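Local atomic coordinates of ATP-dependent DNA ligase (Mycobacterium tuberculosis, PDB entry 6NHX), a protein that seals breaks in double-stranded DNA at the expense of ATP and acts with Ku in repair by non-homologous end joining. Residues 35-40 with 46-51; 75-80 with 129-134. The protein carries 1 engineered substitution. All coordinates share one frame; numbering follows the deposited sequence.

Contact 1 of 2, residues 35-40 with 46-51; sequences YRLLVE and VRLRSR. With ATP (adenosine-5'-triphosphate), chain B; MES (2-(N-morpholino)-ethanesulfonic acid), chain C.
The side chains of Glu40 and Arg47 run alongside each other to a salt bridge. CB of Arg47 lies 3.9 Å from Glu40 OE2, CG hardly closer, and CD closes to 3.1 Å. The chain then bends at chi3 (61°); NE and CZ stand back again, and Arg47 NH1 binds Glu40 OE2 at 2.7 Å. The carboxylate is met from above its plane, while OE2 lies almost in the guanidinium plane. Arg47 NH2 has a second acid partner in Asp6. The two strands form an antiparallel beta hairpin, with hydrogen-bonded pairs at Leu38–Arg49 and Glu40–Arg47. Between these pairs, Val39 faces Leu48 across a non-hydrogen-bonded pair. Val39 CG2 meets Leu48 CD2 at 3.6 Å, the side chains lying alongside each other. At the ligand end, a water bridges Arg36 O and Arg51 N and also donates to O2S of MES, probably a crystallisation additive. Arg51 turns its guanidinium edge to the ATP gamma phosphate: NH1 binds O3G and NH2 binds O2G, each at 2.8 Å. The same Arg51 NH1 also reaches O1S of MES at 2.9 Å. Arg36 N donates to O2S of MES at 3.0 Å.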
loop_
_atom_site.group_PDB
_atom_site.type_symbol
_atom_site.label_atom_id
_atom_site.label_comp_id
_atom_site.label_asym_id
_atom_site.label_seq_id
_atom_site.Cartn_x
_atom_site.Cartn_y
_atom_site.Cartn_z
ATOM N N TYR A 35 1.600 5.059 0.317
ATOM C CA TYR A 35 0.950 5.657 1.474
ATOM C C TYR A 35 -0.135 6.606 0.980
ATOM O O TYR A 35 0.113 7.438 0.099
ATOM C CB TYR A 35 1.936 6.433 2.348
ATOM C CG TYR A 35 2.928 5.618 3.137
ATOM C CD1 TYR A 35 2.602 4.374 3.666
ATOM C CD2 TYR A 35 4.192 6.111 3.371
ATOM C CE1 TYR A 35 3.537 3.647 4.396
ATOM C CE2 TYR A 35 5.121 5.403 4.091
ATOM C CZ TYR A 35 4.798 4.176 4.600
ATOM O OH TYR A 35 5.762 3.504 5.315
ATOM N N ARG A 36 -1.324 6.489 1.558
ATOM C CA ARG A 36 -2.444 7.340 1.182
ATOM C C ARG A 36 -2.220 8.761 1.677
ATOM O O ARG A 36 -1.863 8.980 2.838
ATOM C CB ARG A 36 -3.712 6.778 1.819
ATOM C CG ARG A 36 -4.974 7.474 1.361
ATOM C CD ARG A 36 -5.370 7.030 -0.031
ATOM N NE ARG A 36 -6.703 7.491 -0.397
ATOM C CZ ARG A 36 -7.827 6.852 -0.100
ATOM N NH1 ARG A 36 -7.789 5.706 0.564
ATOM N NH2 ARG A 36 -8.992 7.355 -0.478
ATOM N N LEU A 37 -2.454 9.739 0.801
ATOM C CA LEU A 37 -2.313 11.138 1.177
ATOM C C LEU A 37 -3.487 11.948 0.659
ATOM O O LEU A 37 -3.926 11.767 -0.479
ATOM C CB LEU A 37 -1.039 11.761 0.604
ATOM C CG LEU A 37 0.283 11.320 1.228
ATOM C CD1 LEU A 37 1.429 12.088 0.601
ATOM C CD2 LEU A 37 0.278 11.484 2.748
ATOM N N LEU A 38 -3.977 12.852 1.501
ATOM C CA LEU A 38 -4.816 13.960 1.062
ATOM C C LEU A 38 -3.908 15.172 0.913
ATOM O O LEU A 38 -3.083 15.449 1.792
ATOM C CB LEU A 38 -5.941 14.243 2.064
ATOM C CG LEU A 38 -6.943 13.090 2.248
ATOM C CD1 LEU A 38 -7.968 13.460 3.301
ATOM C CD2 LEU A 38 -7.638 12.729 0.939
ATOM N N VAL A 39 -4.051 15.881 -0.200
ATOM C CA VAL A 39 -3.129 16.949 -0.573
ATOM C C VAL A 39 -3.924 18.232 -0.781
ATOM O O VAL A 39 -4.835 18.271 -1.617
ATOM C CB VAL A 39 -2.359 16.600 -1.853
ATOM C CG1 VAL A 39 -1.479 17.781 -2.308
ATOM C CG2 VAL A 39 -1.541 15.318 -1.655
ATOM N N GLU A 40 -3.578 19.272 -0.038
ATOM C CA GLU A 40 -4.154 20.593 -0.230
ATOM C C GLU A 40 -3.108 21.466 -0.902
ATOM O O GLU A 40 -2.025 21.663 -0.349
ATOM C CB GLU A 40 -4.542 21.202 1.113
ATOM C CG GLU A 40 -5.136 22.592 1.020
ATOM C CD GLU A 40 -5.195 23.232 2.375
ATOM O OE1 GLU A 40 -6.306 23.343 2.922
ATOM O OE2 GLU A 40 -4.125 23.604 2.905
ATOM N N VAL A 46 1.854 23.405 -0.550
ATOM C CA VAL A 46 1.224 22.103 -0.384
ATOM C C VAL A 46 1.169 21.763 1.099
ATOM O O VAL A 46 2.117 22.037 1.842
ATOM C CB VAL A 46 1.984 21.019 -1.179
ATOM C CG1 VAL A 46 1.647 19.647 -0.675
ATOM C CG2 VAL A 46 1.652 21.114 -2.648
ATOM N N ARG A 47 0.052 21.170 1.526
ATOM C CA ARG A 47 -0.093 20.591 2.855
ATOM C C ARG A 47 -0.641 19.179 2.715
ATOM O O ARG A 47 -1.421 18.888 1.800
ATOM C CB ARG A 47 -1.027 21.418 3.731
ATOM C CG ARG A 47 -0.523 22.836 3.921
ATOM C CD ARG A 47 -1.520 23.701 4.647
ATOM N NE ARG A 47 -1.824 23.206 5.986
ATOM C CZ ARG A 47 -3.042 22.876 6.393
ATOM N NH1 ARG A 47 -4.067 22.974 5.561
ATOM N NH2 ARG A 47 -3.239 22.451 7.632
ATOM N N LEU A 48 -0.225 18.295 3.628
ATOM C CA LEU A 48 -0.465 16.864 3.487
ATOM C C LEU A 48 -1.114 16.284 4.735
ATOM O O LEU A 48 -0.745 16.633 5.861
ATOM C CB LEU A 48 0.846 16.128 3.222
ATOM C CG LEU A 48 1.689 16.632 2.050
ATOM C CD1 LEU A 48 3.026 15.912 2.025
ATOM C CD2 LEU A 48 0.965 16.442 0.728
ATOM N N ARG A 49 -2.063 15.373 4.528
ATOM C CA ARG A 49 -2.687 14.632 5.614
ATOM C C ARG A 49 -2.562 13.147 5.327
ATOM O O ARG A 49 -2.835 12.701 4.208
ATOM C CB ARG A 49 -4.166 15.008 5.759
ATOM C CG ARG A 49 -4.379 16.350 6.414
ATOM C CD ARG A 49 -5.835 16.782 6.334
ATOM N NE ARG A 49 -6.679 15.993 7.227
ATOM C CZ ARG A 49 -6.800 16.215 8.532
ATOM N NH1 ARG A 49 -6.136 17.215 9.100
ATOM N NH2 ARG A 49 -7.587 15.446 9.269
ATOM N N SER A 50 -2.143 12.387 6.333
ATOM C CA SER A 50 -2.027 10.946 6.190
ATOM C C SER A 50 -3.384 10.292 6.416
ATOM O O SER A 50 -4.378 10.949 6.737
ATOM C CB SER A 50 -1.000 10.397 7.176
ATOM O OG SER A 50 -1.434 10.594 8.510
ATOM N N ARG A 51 -3.421 8.970 6.265
ATOM C CA ARG A 51 -4.671 8.248 6.477
ATOM C C ARG A 51 -5.182 8.415 7.906
ATOM O O ARG A 51 -6.395 8.421 8.136
ATOM C CB ARG A 51 -4.481 6.775 6.121
ATOM C CG ARG A 51 -5.749 5.947 6.197
ATOM C CD ARG A 51 -5.570 4.911 7.250
ATOM N NE ARG A 51 -6.655 3.940 7.318
ATOM C CZ ARG A 51 -6.807 2.916 6.487
ATOM N NH1 ARG A 51 -5.964 2.723 5.485
ATOM N NH2 ARG A 51 -7.806 2.072 6.673
HETATM P PG ATP B . -6.907 -0.535 4.088
HETATM O O1G ATP B . -7.989 -0.713 3.042
HETATM O O2G ATP B . -7.400 -0.461 5.521
HETATM O O3G ATP B . -5.945 0.587 3.738
HETATM P PB ATP B . -4.609 -2.231 3.445
HETATM O O1B ATP B . -4.247 -3.659 3.765
HETATM O O2B ATP B . -3.643 -1.101 3.724
HETATM O O3B ATP B . -6.051 -1.914 4.093
HETATM P PA ATP B . -5.082 -3.210 0.757
HETATM O O1A ATP B . -6.039 -4.280 1.184
HETATM O O2A ATP B . -3.657 -3.459 0.335
HETATM O O3A ATP B . -5.049 -2.112 1.915
HETATM O "O5'" ATP B . -5.834 -2.230 -0.291
HETATM C "C5'" ATP B . -5.092 -1.289 -1.062
HETATM C "C4'" ATP B . -4.827 -0.006 -0.268
HETATM O "O4'" ATP B . -4.284 0.948 -1.181
HETATM C "C3'" ATP B . -6.075 0.619 0.319
HETATM O "O3'" ATP B . -5.699 1.433 1.426
HETATM C "C2'" ATP B . -6.505 1.516 -0.807
HETATM O "O2'" ATP B . -7.358 2.583 -0.368
HETATM C "C1'" ATP B . -5.178 2.047 -1.340
HETATM N N9 ATP B . -5.221 2.303 -2.794
HETATM C C8 ATP B . -4.282 1.931 -3.701
HETATM N N7 ATP B . -4.618 2.359 -4.950
HETATM C C5 ATP B . -5.779 3.028 -4.821
HETATM C C6 ATP B . -6.683 3.707 -5.739
HETATM N N6 ATP B . -6.419 3.737 -7.050
HETATM N N1 ATP B . -7.787 4.270 -5.226
HETATM C C2 ATP B . -8.080 4.237 -3.920
HETATM N N3 ATP B . -7.303 3.617 -3.018
HETATM C C4 ATP B . -6.173 2.992 -3.419
HETATM O O1 MES C . -0.143 -0.892 0.478
HETATM C C2 MES C . -1.160 -0.035 -0.029
HETATM C C3 MES C . -1.568 1.064 0.951
HETATM N N4 MES C . -1.164 0.809 2.336
HETATM C C5 MES C . -0.448 -0.377 2.801
HETATM C C6 MES C . -0.517 -1.454 1.729
HETATM C C7 MES C . -1.164 1.972 3.220
HETATM C C8 MES C . -2.612 2.405 3.367
HETATM S S MES C . -2.684 3.809 4.268
HETATM O O1S MES C . -4.032 4.378 4.075
HETATM O O2S MES C . -1.607 4.753 3.937
HETATM O O3S MES C . -2.572 3.382 5.684
HETATM O O HOH W 1 -0.973 7.647 5.013
#

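Contact 2 of 2, residues 75-80 with 129-134; sequences VVLDGE and KLLETL. With ATP (adenosine-5'-triphosphate), chain B.
Val75 and Leu134 meet tip to tip, with Val75 CG1 3.9 Å from Leu134 CD2. Beside them Leu77 and Leu131 meet at an angle, with Leu77 CD2 3.7 Å from Leu131 CD1. Leu77 CD2 also comes within 4.5 Å of Leu134 CD2, so this one methyl sees both Leu131 and Leu134. No hydrogen bond crosses the contact. It is made by methyl groups of four buried residues. The bond from CA to CB of Leu134 points toward the strand. Leu131 comes near it only with its end, and its trans chi1 (176°) carries CD1 out to Leu77. Three residues apart, Leu131 and Leu134 share one side of the helix. Here a helix packs on a face of the antiparallel sheet of the nucleotidyltransferase (adenylation) domain of an ATP-dependent DNA ligase. The helix segment runs nearly square to the strand segment, at 100°, and their axes approach to 11.4 Å. Within the helix, Leu134 N is bonded to Leu130 O at 3.0 Å. In the next shell, Leu111 and Leu140 touch Leu77, Leu114 touches Val75, and Val142 touches Leu131. Side chains alternate along the strand, and Val76 and Asp78 belong to its other face. Asp78 OD2 is hydrogen-bonded to Tyr174 OH. Further along, Glu80 is part of the ATP pocket, with Glu80 OE1 3.6 Å from N9 of the ATP adenine.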
loop_
_atom_site.group_PDB
_atom_site.type_symbol
_atom_site.label_atom_id
_atom_site.label_comp_id
_atom_site.label_asym_id
_atom_site.label_seq_id
_atom_site.Cartn_x
_atom_site.Cartn_y
_atom_site.Cartn_z
ATOM N N VAL A 75 -6.800 23.517 -4.638
ATOM C CA VAL A 75 -7.362 22.186 -4.832
ATOM C C VAL A 75 -7.101 21.299 -3.626
ATOM O O VAL A 75 -6.146 21.499 -2.865
ATOM C CB VAL A 75 -6.860 21.478 -6.113
ATOM C CG1 VAL A 75 -7.264 22.248 -7.356
ATOM C CG2 VAL A 75 -5.354 21.264 -6.052
ATOM N N VAL A 76 -7.971 20.311 -3.455
ATOM C CA VAL A 76 -7.729 19.191 -2.557
ATOM C C VAL A 76 -7.777 17.924 -3.394
ATOM O O VAL A 76 -8.768 17.662 -4.085
ATOM C CB VAL A 76 -8.751 19.142 -1.415
ATOM C CG1 VAL A 76 -8.569 17.875 -0.598
ATOM C CG2 VAL A 76 -8.626 20.368 -0.527
ATOM N N LEU A 77 -6.692 17.162 -3.357
ATOM C CA LEU A 77 -6.565 15.921 -4.097
ATOM C C LEU A 77 -6.464 14.757 -3.128
ATOM O O LEU A 77 -6.047 14.908 -1.975
ATOM C CB LEU A 77 -5.294 15.936 -4.954
ATOM C CG LEU A 77 -5.219 17.134 -5.894
ATOM C CD1 LEU A 77 -3.768 17.500 -6.151
ATOM C CD2 LEU A 77 -5.936 16.817 -7.183
ATOM N N ASP A 78 -6.876 13.598 -3.613
ATOM C CA ASP A 78 -6.704 12.323 -2.934
ATOM C C ASP A 78 -5.841 11.451 -3.830
ATOM O O ASP A 78 -6.013 11.444 -5.049
ATOM C CB ASP A 78 -8.080 11.685 -2.745
ATOM C CG ASP A 78 -8.059 10.421 -1.894
ATOM O OD1 ASP A 78 -7.017 10.056 -1.306
ATOM O OD2 ASP A 78 -9.136 9.782 -1.820
ATOM N N GLY A 79 -4.910 10.715 -3.235
ATOM C CA GLY A 79 -4.083 9.837 -4.032
ATOM C C GLY A 79 -3.107 9.078 -3.169
ATOM O O GLY A 79 -3.265 8.989 -1.950
ATOM N N GLU A 80 -2.072 8.557 -3.823
ATOM C CA GLU A 80 -1.082 7.704 -3.175
ATOM C C GLU A 80 0.305 8.291 -3.386
ATOM O O GLU A 80 0.668 8.625 -4.517
ATOM C CB GLU A 80 -1.117 6.293 -3.780
ATOM C CG GLU A 80 -0.546 5.210 -2.887
ATOM C CD GLU A 80 -1.608 4.554 -2.030
ATOM O OE1 GLU A 80 -2.789 4.928 -2.153
ATOM O OE2 GLU A 80 -1.266 3.657 -1.237
ATOM N N LYS A 129 -13.559 13.544 -14.423
ATOM C CA LYS A 129 -13.386 14.402 -15.589
ATOM C C LYS A 129 -12.754 15.727 -15.192
ATOM O O LYS A 129 -11.880 16.248 -15.898
ATOM C CB LYS A 129 -14.720 14.609 -16.312
ATOM C CG LYS A 129 -15.269 13.336 -16.936
ATOM C CD LYS A 129 -15.320 13.406 -18.450
ATOM C CE LYS A 129 -15.630 12.038 -19.049
ATOM N NZ LYS A 129 -14.433 11.146 -19.067
ATOM N N LEU A 130 -13.154 16.271 -14.041
ATOM C CA LEU A 130 -12.531 17.510 -13.579
ATOM C C LEU A 130 -11.062 17.300 -13.234
ATOM O O LEU A 130 -10.214 18.149 -13.534
ATOM C CB LEU A 130 -13.264 18.042 -12.353
ATOM C CG LEU A 130 -14.677 18.552 -12.558
ATOM C CD1 LEU A 130 -15.262 18.916 -11.196
ATOM C CD2 LEU A 130 -14.687 19.754 -13.478
ATOM N N LEU A 131 -10.747 16.176 -12.589
ATOM C CA LEU A 131 -9.358 15.871 -12.259
ATOM C C LEU A 131 -8.515 15.704 -13.518
ATOM O O LEU A 131 -7.394 16.226 -13.603
ATOM C CB LEU A 131 -9.336 14.593 -11.426
ATOM C CG LEU A 131 -7.981 14.015 -11.034
ATOM C CD1 LEU A 131 -7.211 15.012 -10.166
ATOM C CD2 LEU A 131 -8.172 12.668 -10.337
ATOM N N GLU A 132 -9.049 14.991 -14.511
ATOM C CA GLU A 132 -8.306 14.766 -15.744
ATOM C C GLU A 132 -8.018 16.086 -16.439
ATOM O O GLU A 132 -6.901 16.312 -16.924
ATOM C CB GLU A 132 -9.100 13.865 -16.688
ATOM C CG GLU A 132 -9.376 12.468 -16.207
ATOM C CD GLU A 132 -10.321 11.741 -17.144
ATOM O OE1 GLU A 132 -10.369 10.496 -17.090
ATOM O OE2 GLU A 132 -11.016 12.416 -17.941
ATOM N N THR A 133 -9.014 16.980 -16.487
ATOM C CA THR A 133 -8.816 18.299 -17.087
ATOM C C THR A 133 -7.722 19.069 -16.362
ATOM O O THR A 133 -6.846 19.673 -16.994
ATOM C CB THR A 133 -10.129 19.096 -17.070
ATOM O OG1 THR A 133 -11.116 18.419 -17.851
ATOM C CG2 THR A 133 -9.927 20.510 -17.629
ATOM N N LEU A 134 -7.769 19.071 -15.032
ATOM C CA LEU A 134 -6.752 19.752 -14.240
ATOM C C LEU A 134 -5.367 19.191 -14.530
ATOM O O LEU A 134 -4.399 19.942 -14.712
ATOM C CB LEU A 134 -7.085 19.602 -12.754
ATOM C CG LEU A 134 -6.098 20.255 -11.783
ATOM C CD1 LEU A 134 -6.052 21.765 -11.999
ATOM C CD2 LEU A 134 -6.440 19.932 -10.331
HETATM P PG ATP B . -6.907 -0.535 4.088
HETATM O O1G ATP B . -7.989 -0.713 3.042
HETATM O O2G ATP B . -7.400 -0.461 5.521
HETATM O O3G ATP B . -5.945 0.587 3.738
HETATM P PB ATP B . -4.609 -2.231 3.445
HETATM O O1B ATP B . -4.247 -3.659 3.765
HETATM O O2B ATP B . -3.643 -1.101 3.724
HETATM O O3B ATP B . -6.051 -1.914 4.093
HETATM P PA ATP B . -5.082 -3.210 0.757
HETATM O O1A ATP B . -6.039 -4.280 1.184
HETATM O O2A ATP B . -3.657 -3.459 0.335
HETATM O O3A ATP B . -5.049 -2.112 1.915
HETATM O "O5'" ATP B . -5.834 -2.230 -0.291
HETATM C "C5'" ATP B . -5.092 -1.289 -1.062
HETATM C "C4'" ATP B . -4.827 -0.006 -0.268
HETATM O "O4'" ATP B . -4.284 0.948 -1.181
HETATM C "C3'" ATP B . -6.075 0.619 0.319
HETATM O "O3'" ATP B . -5.699 1.433 1.426
HETATM C "C2'" ATP B . -6.505 1.516 -0.807
HETATM O "O2'" ATP B . -7.358 2.583 -0.368
HETATM C "C1'" ATP B . -5.178 2.047 -1.340
HETATM N N9 ATP B . -5.221 2.303 -2.794
HETATM C C8 ATP B . -4.282 1.931 -3.701
HETATM N N7 ATP B . -4.618 2.359 -4.950
HETATM C C5 ATP B . -5.779 3.028 -4.821
HETATM C C6 ATP B . -6.683 3.707 -5.739
HETATM N N6 ATP B . -6.419 3.737 -7.050
HETATM N N1 ATP B . -7.787 4.270 -5.226
HETATM C C2 ATP B . -8.080 4.237 -3.920
HETATM N N3 ATP B . -7.303 3.617 -3.018
HETATM C C4 ATP B . -6.173 2.992 -3.419
#

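Overall arrangement
From the N terminus, contact 1 closes first, as the chain turns after strand 35-42 and returns as strand 45-50. The chain travels on to strand 74-82, which pairs with strand 35-42 on the side away from 45-50. After strand 105-114 has been added next to it, helix 124-136 closes the longer loop of contact 2. The two contacts are in series; they neither nest nor cross. They meet inside one antiparallel sheet, their centres 13 Å apart. Arg36 of contact 1 forms a salt bridge with Asp78 of contact 2. Contact 1 builds the sheet edge, and contact 2 ties the sheet to a helix. Segments of both reach ATP, in contact 2 through Glu80, outside the helix packing.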